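PDB 3R4K: transcriptional regulator, IclR family from Ruegeria sp. TM1040, which probably binds DNA through an N-terminal helix-turn-helix domain and regulates transcription, its C-terminal GAF-like domain being of the kind that senses small effectors in IclR-family relatives. Local coordinates for residues A[40-43]-A[44-47]; A[66-69]-A[70-74]; A[76-79]-A[80-83]; A[225-228]-A[229-233]. All blocks are in the same frame, centred on the assembly; numbering follows the deposited sequence.

Contact 1: residues A[40-43]-A[44-47]; sequences RLMS and ELQE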
loop_
_atom_site.group_PDB
_atom_site.type_symbol
_atom_site.label_atom_id
_atom_site.label_comp_id
_atom_site.label_asym_id
_atom_site.label_seq_id
_atom_site.Cartn_x
_atom_site.Cartn_y
_atom_site.Cartn_z
ATOM N N ARG A 40 12.659 16.169 20.441
ATOM C CA ARG A 40 13.932 15.610 19.982
ATOM C C ARG A 40 13.729 14.374 19.102
ATOM O O ARG A 40 14.374 14.244 18.058
ATOM C CB ARG A 40 14.798 15.239 21.187
ATOM C CG ARG A 40 16.211 15.790 21.128
ATOM C CD ARG A 40 17.038 15.368 22.337
ATOM N NE ARG A 40 16.662 16.060 23.581
ATOM C CZ ARG A 40 16.109 15.468 24.639
ATOM N NH1 ARG A 40 15.845 14.163 24.620
ATOM N NH2 ARG A 40 15.819 16.174 25.725
ATOM N N LEU A 41 12.835 13.476 19.539
ATOM C CA LEU A 41 12.495 12.232 18.865
ATOM C C LEU A 41 11.694 12.503 17.589
ATOM O O LEU A 41 11.948 11.857 16.564
ATOM C CB LEU A 41 11.698 11.307 19.815
ATOM C CG LEU A 41 12.443 10.730 21.029
ATOM C CD1 LEU A 41 11.516 9.886 21.887
ATOM C CD2 LEU A 41 13.635 9.893 20.613
HETATM N N MSE A 42 10.735 13.461 17.639
HETATM C CA MSE A 42 9.922 13.799 16.462
HETATM C C MSE A 42 10.773 14.506 15.382
HETATM O O MSE A 42 10.504 14.333 14.194
HETATM C CB MSE A 42 8.696 14.634 16.836
HETATM C CG MSE A 42 7.660 13.855 17.639
HETATM SE SE MSE A 42 6.896 12.327 16.742
HETATM C CE MSE A 42 5.676 13.301 15.678
ATOM N N SER A 43 11.842 15.219 15.800
ATOM C CA SER A 43 12.787 15.891 14.900
ATOM C C SER A 43 13.611 14.867 14.133
ATOM O O SER A 43 13.822 15.020 12.929
ATOM C CB SER A 43 13.695 16.835 15.682
ATOM O OG SER A 43 12.938 17.982 16.041
ATOM N N GLU A 44 14.022 13.798 14.831
ATOM C CA GLU A 44 14.778 12.689 14.284
ATOM C C GLU A 44 13.913 11.906 13.293
ATOM O O GLU A 44 14.421 11.485 12.253
ATOM C CB GLU A 44 15.288 11.781 15.411
ATOM C CG GLU A 44 16.681 12.133 15.879
ATOM C CD GLU A 44 17.305 11.116 16.810
ATOM O OE1 GLU A 44 17.067 11.229 18.034
ATOM O OE2 GLU A 44 18.020 10.207 16.319
ATOM N N LEU A 45 12.608 11.751 13.587
ATOM C CA LEU A 45 11.659 11.063 12.700
ATOM C C LEU A 45 11.387 11.923 11.464
ATOM O O LEU A 45 11.245 11.393 10.367
ATOM C CB LEU A 45 10.365 10.722 13.432
ATOM C CG LEU A 45 10.473 9.594 14.464
ATOM C CD1 LEU A 45 9.333 9.653 15.455
ATOM C CD2 LEU A 45 10.543 8.199 13.794
ATOM N N GLN A 46 11.395 13.255 11.640
ATOM C CA GLN A 46 11.223 14.241 10.577
ATOM C C GLN A 46 12.397 14.204 9.580
ATOM O O GLN A 46 12.172 14.218 8.366
ATOM C CB GLN A 46 11.075 15.632 11.186
ATOM C CG GLN A 46 10.412 16.650 10.288
ATOM C CD GLN A 46 10.341 18.017 10.926
ATOM O OE1 GLN A 46 10.536 18.197 12.144
ATOM N NE2 GLN A 46 10.042 19.013 10.103
ATOM N N GLU A 47 13.638 14.134 10.089
ATOM C CA GLU A 47 14.827 14.062 9.234
ATOM C C GLU A 47 14.823 12.772 8.370
ATOM O O GLU A 47 15.323 12.781 7.247
ATOM C CB GLU A 47 16.105 14.150 10.072
ATOM C CG GLU A 47 17.245 14.818 9.302
ATOM C CD GLU A 47 17.222 16.330 9.078
ATOM O OE1 GLU A 47 16.409 17.034 9.724
ATOM O OE2 GLU A 47 18.038 16.813 8.258
#
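The amide N of Gln46 donates to Met42 O at 2.9 Å, the shortest of four successive i to i+4 backbone bonds that run from Arg40 to Glu47. Glu44 N, Leu45 N and Glu47 N make the same bond to Arg40, Leu41 and Ser43. On the buried flank the selenium of Met42, a selenomethionine, meets Leu45 CD1 at 3.8 Å, the two side chains crossing at a slant. The Met42 chain gets there with CG beside the backbone N and a bend at chi2 (-61°). Leu45 lies back over the preceding turn, its CG 3.4 Å from Leu41 O, which also takes the Leu45 amide. Ser43 faces the other way and turns its OG back to Tyr39 O. Leu41 and Met42 pack on helix 4-12, and Met42 and Leu45 on Val51 of strand 51-54, while Val5 of the second subunit touches Leu41 and Leu45. Glu44 extends toward that subunit, where OE2 makes a weak hydrogen bond to Val5 N. Apolar residues on one flank and polar ones on the other mark an amphipathic helix, here the last one, 35-47, of the helix-turn-helix domain, probably its DNA-recognition helix.

Contact 2: residues A[66-69]-A[70-74]; sequences VLRL and AALRE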
loop_
_atom_site.group_PDB
_atom_site.type_symbol
_atom_site.label_atom_id
_atom_site.label_comp_id
_atom_site.label_asym_id
_atom_site.label_seq_id
_atom_site.Cartn_x
_atom_site.Cartn_y
_atom_site.Cartn_z
ATOM N N VAL A 66 7.410 6.639 4.252
ATOM C CA VAL A 66 6.778 5.362 4.570
ATOM C C VAL A 66 6.145 4.769 3.317
ATOM O O VAL A 66 5.903 3.559 3.271
ATOM C CB VAL A 66 5.732 5.466 5.730
ATOM C CG1 VAL A 66 6.406 5.793 7.057
ATOM C CG2 VAL A 66 4.621 6.473 5.432
ATOM N N LEU A 67 5.884 5.607 2.302
ATOM C CA LEU A 67 5.198 5.148 1.082
ATOM C C LEU A 67 6.026 4.127 0.282
ATOM O O LEU A 67 5.475 3.116 -0.172
ATOM C CB LEU A 67 4.787 6.338 0.201
ATOM C CG LEU A 67 3.780 7.348 0.800
ATOM C CD1 LEU A 67 3.529 8.450 -0.196
ATOM C CD2 LEU A 67 2.444 6.701 1.190
ATOM N N ARG A 68 7.332 4.375 0.141
ATOM C CA ARG A 68 8.268 3.493 -0.564
ATOM C C ARG A 68 8.396 2.161 0.160
ATOM O O ARG A 68 8.385 1.118 -0.487
ATOM C CB ARG A 68 9.647 4.154 -0.678
ATOM C CG ARG A 68 10.592 3.542 -1.718
ATOM C CD ARG A 68 12.016 3.997 -1.453
ATOM N NE ARG A 68 12.910 2.860 -1.223
ATOM C CZ ARG A 68 13.503 2.577 -0.064
ATOM N NH1 ARG A 68 13.323 3.363 0.994
ATOM N NH2 ARG A 68 14.289 1.518 0.041
ATOM N N LEU A 69 8.469 2.200 1.502
ATOM C CA LEU A 69 8.602 1.025 2.369
ATOM C C LEU A 69 7.342 0.178 2.359
ATOM O O LEU A 69 7.450 -1.044 2.355
ATOM C CB LEU A 69 8.957 1.442 3.812
ATOM C CG LEU A 69 10.264 2.220 3.998
ATOM C CD1 LEU A 69 10.475 2.587 5.462
ATOM C CD2 LEU A 69 11.471 1.463 3.401
ATOM N N ALA A 70 6.153 0.809 2.328
ATOM C CA ALA A 70 4.895 0.075 2.245
ATOM C C ALA A 70 4.798 -0.701 0.928
ATOM O O ALA A 70 4.346 -1.847 0.927
ATOM C CB ALA A 70 3.725 1.021 2.381
ATOM N N ALA A 71 5.275 -0.094 -0.191
ATOM C CA ALA A 71 5.259 -0.726 -1.515
ATOM C C ALA A 71 6.147 -1.980 -1.550
ATOM O O ALA A 71 5.777 -2.998 -2.154
ATOM C CB ALA A 71 5.713 0.270 -2.566
ATOM N N LEU A 72 7.301 -1.911 -0.866
ATOM C CA LEU A 72 8.231 -3.031 -0.775
ATOM C C LEU A 72 7.671 -4.104 0.144
ATOM O O LEU A 72 7.830 -5.278 -0.171
ATOM C CB LEU A 72 9.620 -2.577 -0.316
ATOM C CG LEU A 72 10.351 -1.556 -1.208
ATOM C CD1 LEU A 72 11.592 -1.073 -0.554
ATOM C CD2 LEU A 72 10.662 -2.130 -2.543
ATOM N N ARG A 73 6.974 -3.710 1.239
ATOM C CA ARG A 73 6.324 -4.647 2.165
ATOM C C ARG A 73 5.225 -5.444 1.429
ATOM O O ARG A 73 5.149 -6.679 1.571
ATOM C CB ARG A 73 5.771 -3.927 3.398
ATOM C CG ARG A 73 4.824 -4.786 4.257
ATOM C CD ARG A 73 5.457 -5.982 4.938
ATOM N NE ARG A 73 4.420 -6.780 5.578
ATOM C CZ ARG A 73 4.629 -7.827 6.361
ATOM N NH1 ARG A 73 5.864 -8.260 6.589
ATOM N NH2 ARG A 73 3.605 -8.485 6.879
ATOM N N GLU A 74 4.394 -4.731 0.635
ATOM C CA GLU A 74 3.333 -5.338 -0.193
ATOM C C GLU A 74 3.942 -6.385 -1.123
ATOM O O GLU A 74 3.423 -7.494 -1.199
ATOM C CB GLU A 74 2.595 -4.272 -1.024
ATOM C CG GLU A 74 1.583 -3.416 -0.272
ATOM C CD GLU A 74 1.058 -2.176 -0.988
ATOM O OE1 GLU A 74 1.344 -1.992 -2.196
ATOM O OE2 GLU A 74 0.359 -1.375 -0.321
#
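This is a local contact between successive turns of helix 66-76, which follows the small sheet of the DNA-binding domain and leads toward helix 79-94. Its one close side-chain pair is Arg68 with Leu72: Arg68 NH2 lies 3.8 Å from Leu72 CD1, a van der Waals contact of a methyl with the guanidinium group. With CG opposite its own amide nitrogen (chi1 -163°) and a bend at chi3, the arginine brings NH2 obliquely alongside the Leu72 side chain. Leu72 leans back to meet it, and its CG also rests at 3.4 Å on Arg68 O, the acceptor of the Leu72 amide. Like bonds join Ala70 to Val66, Ala71 to Leu67 and Arg73 to Leu69. At Ala70 the methyl comes within 3.5 Å of Val66 O, and it packs against Ala70 of the second subunit. Arg73 sends its guanidinium away from the turn, NH1 forming a salt bridge with Glu52 and a hydrogen bond with Leu62 O, both of the second subunit. Helix 66-76 runs against its partner in the dimer, with Phe50 of its own chain beside Val66 and Leu69, and NH2 of Arg73 reaches Arg245 O at the end of helix 225-245.

Contact 3: residues A[76-79]-A[80-83]; sequences SVPI and LSAS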
loop_
_atom_site.group_PDB
_atom_site.type_symbol
_atom_site.label_atom_id
_atom_site.label_comp_id
_atom_site.label_asym_id
_atom_site.label_seq_id
_atom_site.Cartn_x
_atom_site.Cartn_y
_atom_site.Cartn_z
ATOM N N SER A 76 6.927 -7.956 -0.790
ATOM C CA SER A 76 7.522 -8.992 0.061
ATOM C C SER A 76 6.488 -9.964 0.601
ATOM O O SER A 76 6.749 -11.165 0.573
ATOM C CB SER A 76 8.271 -8.364 1.232
ATOM O OG SER A 76 9.289 -7.466 0.817
ATOM N N VAL A 77 5.373 -9.460 1.168
ATOM C CA VAL A 77 4.297 -10.282 1.720
ATOM C C VAL A 77 2.912 -9.859 1.115
ATOM O O VAL A 77 2.221 -9.034 1.716
ATOM C CB VAL A 77 4.226 -10.294 3.277
ATOM C CG1 VAL A 77 3.298 -11.395 3.763
ATOM C CG2 VAL A 77 5.590 -10.439 3.926
ATOM N N PRO A 78 2.467 -10.447 -0.029
ATOM C CA PRO A 78 1.082 -10.190 -0.501
ATOM C C PRO A 78 0.040 -10.801 0.499
ATOM O O PRO A 78 0.439 -11.679 1.259
ATOM C CB PRO A 78 1.059 -10.873 -1.876
ATOM C CG PRO A 78 2.512 -11.224 -2.197
ATOM C CD PRO A 78 3.143 -11.447 -0.879
ATOM N N ILE A 79 -1.237 -10.311 0.571
ATOM C CA ILE A 79 -2.303 -10.796 1.510
ATOM C C ILE A 79 -2.447 -12.354 1.481
ATOM O O ILE A 79 -2.619 -12.974 2.538
ATOM C CB ILE A 79 -3.693 -10.090 1.266
ATOM C CG1 ILE A 79 -4.815 -10.646 2.187
ATOM C CG2 ILE A 79 -4.125 -10.163 -0.202
ATOM C CD1 ILE A 79 -5.707 -9.627 2.800
ATOM N N LEU A 80 -2.347 -12.974 0.292
ATOM C CA LEU A 80 -2.505 -14.425 0.190
ATOM C C LEU A 80 -1.299 -15.178 0.778
ATOM O O LEU A 80 -1.459 -16.282 1.294
ATOM C CB LEU A 80 -2.808 -14.874 -1.254
ATOM C CG LEU A 80 -4.135 -14.292 -1.866
ATOM C CD1 LEU A 80 -4.296 -14.680 -3.303
ATOM C CD2 LEU A 80 -5.390 -14.696 -1.082
ATOM N N SER A 81 -0.117 -14.564 0.752
ATOM C CA SER A 81 1.092 -15.134 1.346
ATOM C C SER A 81 1.000 -15.062 2.879
ATOM O O SER A 81 1.353 -16.032 3.557
ATOM C CB SER A 81 2.323 -14.404 0.832
ATOM O OG SER A 81 3.510 -14.882 1.434
ATOM N N ALA A 82 0.456 -13.942 3.411
ATOM C CA ALA A 82 0.225 -13.738 4.844
ATOM C C ALA A 82 -0.867 -14.691 5.388
ATOM O O ALA A 82 -0.833 -15.075 6.562
ATOM C CB ALA A 82 -0.183 -12.296 5.105
ATOM N N SER A 83 -1.833 -15.054 4.530
ATOM C CA SER A 83 -2.949 -15.917 4.898
ATOM C C SER A 83 -2.523 -17.374 5.133
ATOM O O SER A 83 -3.153 -18.051 5.943
ATOM C CB SER A 83 -4.029 -15.867 3.822
ATOM O OG SER A 83 -3.709 -16.688 2.711
#
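Val77 and Ala82 meet where the chain leaves helix 66-76 and enters helix 79-94: Val77 CG1 lies 3.8 Å from Ala82 CB. Val77 has extended backbone angles, and its chi1 of -167° sets CG1 on the far side from its own nitrogen, which carries that methyl over the first turn of the new helix. The other branch, CG2, is turned the other way. Pro78 CD rests 3.5 Å from Ser81 CB. The carbonyl oxygen of Pro78 begins the helix, accepting Ala82 N at 3.1 Å nearly in line with the C=O bond and Ser81 N in a weak, more bent bond. Ile79 O takes Ser83 N at 3.0 Å. Ile79 and Leu80 point away from the turn and pack on the sheet, Ile79 on Leu100 and Leu102, Leu80 on Leu102 and Leu111. Ser83 adopts the compact conformation, chi1 80°, with OG tucked between its nitrogen and carbonyl carbon. There OG donates to Leu80 O at 2.7 Å, from a point tilted out of the carbonyl plane, and it also bonds Ser112 OG on strand 107-114. With an alanine here, Leu80 O would probably lose its hydroxyl donor and Ser112 OG its hydrogen-bond partner on the helix. Ala82 packs on Leu242 and Arg245 of helix 225-245. The arrangement is a helix N-terminus with proline at the N-cap, here opening the first long helix of the GAF-like C-terminal domain against its central sheet.

Contact 4: residues A[225-228]-A[229-233]; sequences PDQK and RTIPP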
loop_
_atom_site.group_PDB
_atom_site.type_symbol
_atom_site.label_atom_id
_atom_site.label_comp_id
_atom_site.label_asym_id
_atom_site.label_seq_id
_atom_site.Cartn_x
_atom_site.Cartn_y
_atom_site.Cartn_z
ATOM N N PRO A 225 -22.064 -28.631 20.299
ATOM C CA PRO A 225 -22.046 -27.501 21.246
ATOM C C PRO A 225 -20.636 -26.967 21.505
ATOM O O PRO A 225 -20.449 -25.756 21.544
ATOM C CB PRO A 225 -22.650 -28.110 22.517
ATOM C CG PRO A 225 -23.507 -29.216 22.029
ATOM C CD PRO A 225 -22.763 -29.801 20.879
ATOM N N ASP A 226 -19.640 -27.869 21.619
ATOM C CA ASP A 226 -18.243 -27.495 21.846
ATOM C C ASP A 226 -17.667 -26.726 20.666
ATOM O O ASP A 226 -16.997 -25.721 20.894
ATOM C CB ASP A 226 -17.371 -28.723 22.158
ATOM C CG ASP A 226 -16.466 -28.483 23.358
ATOM O OD1 ASP A 226 -15.717 -27.473 23.347
ATOM O OD2 ASP A 226 -16.520 -29.299 24.329
ATOM N N GLN A 227 -17.947 -27.168 19.415
ATOM C CA GLN A 227 -17.479 -26.494 18.198
ATOM C C GLN A 227 -18.144 -25.112 18.043
ATOM O O GLN A 227 -17.460 -24.150 17.675
ATOM C CB GLN A 227 -17.711 -27.350 16.945
ATOM C CG GLN A 227 -16.765 -28.533 16.830
ATOM C CD GLN A 227 -15.321 -28.132 16.594
ATOM O OE1 GLN A 227 -14.504 -28.092 17.511
ATOM N NE2 GLN A 227 -14.957 -27.852 15.353
ATOM N N LYS A 228 -19.447 -25.002 18.373
ATOM C CA LYS A 228 -20.198 -23.750 18.309
ATOM C C LYS A 228 -19.597 -22.702 19.240
ATOM O O LYS A 228 -19.727 -21.509 18.983
ATOM C CB LYS A 228 -21.662 -23.984 18.691
ATOM C CG LYS A 228 -22.548 -24.495 17.574
ATOM C CD LYS A 228 -23.960 -24.719 18.090
ATOM C CE LYS A 228 -24.883 -25.290 17.060
ATOM N NZ LYS A 228 -26.207 -25.621 17.651
ATOM N N ARG A 229 -18.913 -23.135 20.297
ATOM C CA ARG A 229 -18.336 -22.214 21.255
ATOM C C ARG A 229 -16.812 -22.023 21.078
ATOM O O ARG A 229 -16.282 -21.016 21.554
ATOM C CB ARG A 229 -18.689 -22.670 22.670
ATOM C CG ARG A 229 -20.131 -22.280 23.066
ATOM C CD ARG A 229 -20.978 -23.386 23.707
ATOM N NE ARG A 229 -20.198 -24.354 24.486
ATOM C CZ ARG A 229 -20.691 -25.467 25.016
ATOM N NH1 ARG A 229 -21.976 -25.767 24.871
ATOM N NH2 ARG A 229 -19.907 -26.286 25.700
ATOM N N THR A 230 -16.121 -22.953 20.408
ATOM C CA THR A 230 -14.678 -22.877 20.149
ATOM C C THR A 230 -14.348 -22.158 18.826
ATOM O O THR A 230 -13.314 -21.480 18.759
ATOM C CB THR A 230 -14.094 -24.307 20.147
ATOM O OG1 THR A 230 -14.260 -24.885 21.438
ATOM C CG2 THR A 230 -12.632 -24.410 19.656
ATOM N N ILE A 231 -15.165 -22.352 17.773
ATOM C CA ILE A 231 -14.891 -21.740 16.465
ATOM C C ILE A 231 -14.908 -20.189 16.564
ATOM O O ILE A 231 -13.906 -19.592 16.172
ATOM C CB ILE A 231 -15.808 -22.282 15.327
ATOM C CG1 ILE A 231 -15.450 -23.757 15.002
ATOM C CG2 ILE A 231 -15.735 -21.384 14.073
ATOM C CD1 ILE A 231 -16.486 -24.540 14.208
ATOM N N PRO A 232 -15.968 -19.523 17.095
ATOM C CA PRO A 232 -15.962 -18.048 17.138
ATOM C C PRO A 232 -14.722 -17.395 17.818
ATOM O O PRO A 232 -14.139 -16.542 17.149
ATOM C CB PRO A 232 -17.267 -17.721 17.868
ATOM C CG PRO A 232 -18.172 -18.859 17.504
ATOM C CD PRO A 232 -17.264 -20.050 17.578
ATOM N N PRO A 233 -14.237 -17.762 19.043
ATOM C CA PRO A 233 -13.015 -17.110 19.568
ATOM C C PRO A 233 -11.771 -17.334 18.703
ATOM O O PRO A 233 -10.968 -16.410 18.543
ATOM C CB PRO A 233 -12.808 -17.765 20.944
ATOM C CG PRO A 233 -14.073 -18.420 21.272
ATOM C CD PRO A 233 -14.754 -18.761 19.999
#
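Arg229 folds back over Pro225 in the first turns of helix 225-245, the final helix of the GAF-like C-terminal domain. Its chain bends at chi2 and chi3, which lays the guanidinium over the preceding turn: Pro225 O lies 3.1 Å from its plane, offset toward the rim, and NH1 touches Pro225 CB at 3.4 Å. The Arg229 amide is shared between a weak bond to Pro225 O and one to Asp226 O, approaching the latter from well above the carbonyl plane. Thr230 comes next and grips Asp226 O twice, through its amide and through OG1, each at 2.9 Å. With chi1 -63° the hydroxyl stands beside the backbone nitrogen, which lets both groups reach one acceptor, so that oxygen takes three donors in all. A valine at Thr230 would probably cost Asp226 O its hydroxyl donor and leave the amides of the turn to hold it. Ile231 N bonds Gln227 O in a straight link, 167° at the hydrogen, and Ile231 CD1 lies 3.8 Å from Gln227 NE2, whose own hydrogen bond goes to Thr94 O. The isoleucine then packs on Met223 and on His199 of strand 196-204. At Pro232 the amide hydrogen is absent and the helix kinks, Pro232 CD resting 3.2 Å from Lys228 O.

In the fold
All four contacts are local, each within one helix or at its entrance. Contact 2 is the most buried and contact 4 lies at the surface; contacts 1 and 3 are partly buried. Contact 1 belongs to the DNA-binding domain, contacts 3 and 4 to the C-terminal one, and contact 2 lies on the helix between them, adjoining contact 3. Contacts 1, 2 and 3 touch the second subunit, whereas contact 4 meets no other chain of the assembly. Contacts 1 and 2 rest on backbone bonds with apolar neighbours, to which contact 2 adds a buried, salt-bridged arginine at the dimer interface; contacts 3 and 4 bring serine or threonine hydroxyls and prolines, at a helix start and a kink.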